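Local coordinates for copper-sensitive operon repressor (CsoR) (Geobacillus thermodenitrificans, PDB 4M1P), which probably represses transcription of a copper-responsive operon by binding DNA, and binds Cu(I), which switches it allosterically, at residues K30-Q35 with S57-A62. The protein carries 1 engineered substitution. Residues are numbered along the deposited sequence; the frame is centred on the assembly and turned at random.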
loop_
_atom_site.group_PDB
_atom_site.type_symbol
_atom_site.label_atom_id
_atom_site.label_comp_id
_atom_site.label_asym_id
_atom_site.label_seq_id
_atom_site.Cartn_x
_atom_site.Cartn_y
_atom_site.Cartn_z
ATOM N N LYS A 30 5.060 2.999 22.595
ATOM C CA LYS A 30 6.050 3.895 23.181
ATOM C C LYS A 30 7.209 4.098 22.206
ATOM O O LYS A 30 7.560 5.233 21.881
ATOM C CB LYS A 30 6.566 3.359 24.521
ATOM C CG LYS A 30 5.591 3.526 25.688
ATOM C CD LYS A 30 5.290 4.989 25.981
ATOM C CE LYS A 30 4.214 5.131 27.043
ATOM N NZ LYS A 30 4.609 4.499 28.331
ATOM N N ARG A 31 7.794 2.996 21.736
ATOM C CA ARG A 31 8.880 3.067 20.763
ATOM C C ARG A 31 8.448 3.935 19.585
ATOM O O ARG A 31 9.162 4.857 19.181
ATOM C CB ARG A 31 9.274 1.672 20.277
ATOM N N ILE A 32 7.256 3.657 19.064
ATOM C CA ILE A 32 6.692 4.466 17.992
ATOM C C ILE A 32 6.535 5.936 18.405
ATOM O O ILE A 32 6.866 6.830 17.624
ATOM C CB ILE A 32 5.365 3.884 17.478
ATOM C CG1 ILE A 32 5.613 2.604 16.678
ATOM C CG2 ILE A 32 4.648 4.879 16.590
ATOM C CD1 ILE A 32 4.336 1.985 16.119
ATOM N N GLU A 33 6.053 6.187 19.625
ATOM C CA GLU A 33 5.954 7.557 20.142
ATOM C C GLU A 33 7.329 8.223 20.121
ATOM O O GLU A 33 7.468 9.384 19.718
ATOM C CB GLU A 33 5.363 7.597 21.569
ATOM C CG GLU A 33 5.219 9.022 22.127
ATOM C CD GLU A 33 4.896 9.097 23.627
ATOM O OE1 GLU A 33 4.383 8.110 24.194
ATOM O OE2 GLU A 33 5.152 10.161 24.233
ATOM N N GLY A 34 8.345 7.479 20.552
ATOM C CA GLY A 34 9.707 7.983 20.537
ATOM C C GLY A 34 10.133 8.373 19.134
ATOM O O GLY A 34 10.600 9.498 18.910
ATOM N N GLN A 35 9.961 7.440 18.197
ATOM C CA GLN A 35 10.264 7.678 16.794
ATOM C C GLN A 35 9.608 8.970 16.330
ATOM O O GLN A 35 10.257 9.818 15.711
ATOM C CB GLN A 35 9.791 6.502 15.940
ATOM C CG GLN A 35 10.497 5.184 16.236
ATOM C CD GLN A 35 9.949 4.029 15.424
ATOM O OE1 GLN A 35 8.770 3.694 15.516
ATOM N NE2 GLN A 35 10.808 3.411 14.621
ATOM N N SER A 57 9.448 6.323 7.208
ATOM C CA SER A 57 9.231 5.001 6.645
ATOM C C SER A 57 9.300 3.946 7.741
ATOM O O SER A 57 8.496 3.009 7.771
ATOM C CB SER A 57 10.257 4.700 5.560
ATOM O OG SER A 57 10.054 3.394 5.063
ATOM N N ALA A 58 10.261 4.110 8.647
ATOM C CA ALA A 58 10.373 3.231 9.803
ATOM C C ALA A 58 9.071 3.238 10.604
ATOM O O ALA A 58 8.509 2.180 10.882
ATOM C CB ALA A 58 11.541 3.643 10.680
ATOM N N ILE A 59 8.592 4.431 10.956
ATOM C CA ILE A 59 7.365 4.566 11.738
ATOM C C ILE A 59 6.165 3.865 11.100
ATOM O O ILE A 59 5.530 3.032 11.743
ATOM C CB ILE A 59 7.026 6.033 12.019
ATOM C CG1 ILE A 59 8.193 6.702 12.735
ATOM C CG2 ILE A 59 5.781 6.127 12.879
ATOM C CD1 ILE A 59 8.013 8.182 12.962
ATOM N N GLN A 60 5.860 4.199 9.848
ATOM C CA GLN A 60 4.778 3.539 9.108
ATOM C C GLN A 60 4.905 2.015 9.150
ATOM O O GLN A 60 3.919 1.300 9.318
ATOM C CB GLN A 60 4.754 4.010 7.657
ATOM C CG GLN A 60 4.275 5.432 7.465
ATOM C CD GLN A 60 4.294 5.836 6.008
ATOM O OE1 GLN A 60 5.094 5.324 5.222
ATOM N NE2 GLN A 60 3.407 6.748 5.632
ATOM N N ALA A 61 6.130 1.532 8.998
ATOM C CA ALA A 61 6.412 0.107 9.093
ATOM C C ALA A 61 6.032 -0.441 10.467
ATOM O O ALA A 61 5.371 -1.472 10.566
ATOM C CB ALA A 61 7.881 -0.159 8.806
ATOM N N ALA A 62 6.461 0.243 11.522
ATOM C CA ALA A 62 6.164 -0.201 12.880
ATOM C C ALA A 62 4.661 -0.169 13.168
ATOM O O ALA A 62 4.164 -0.970 13.957
ATOM C CB ALA A 62 6.917 0.638 13.894
#
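Ile59 meets two residues of segment 30-35, Gln35 and Ile32. Its CG1 lies 3.6 Å from Gln35 CB, and its CD1 sits close to the same carbon. The side chains of Gln35 and Ile59 run past each other in opposite directions, with Gln35 CB making the closest contact. The other branch, Ile59 CG2, faces Ile32 CG2 at 4.1 Å. Both isoleucines carry CG2 anti to the backbone N, and they meet through these methyl groups. Ile32 also reaches Ala62. Its CG1 stands 3.6 Å from Ala62 CB, and its CD1 is 3.7 Å from the same methyl.

The Gln35 chain is extended beyond CG (chi2 177°), which carries its amide across to helix 49-85. There the amide is placed beside two alanines. OE1 lies 3.9 Å from Ala62 CB, and NE2 lies 4.0 Å from Ala58 CB. No hydrogen bond crosses between segments 30-35 and 57-62, so their contact rests on van der Waals packing.

Ile59 also touches Val36 and Val39, further along helix 19-44, and Leu63 of the second subunit packs on it. An alanine in place of Ile59 would probably open a gap between the two helices, beside Ile32 and Gln35, and leave Leu63 of the second subunit with less to pack on. On the side of helix 19-44 turned away from segment 57-62, Glu33 OE1 is hydrogen-bonded to Gln40 NE2 of the second subunit.

The axes of the two segments run at 160° to each other and approach to 10.0 Å. Ile32 and Ile59 are buried here, and the contact lies away from the copper and sodium sites. This is the side-by-side packing of an antiparallel helical hairpin, within the all-helical fold of the CsoR family of metal-sensitive repressors.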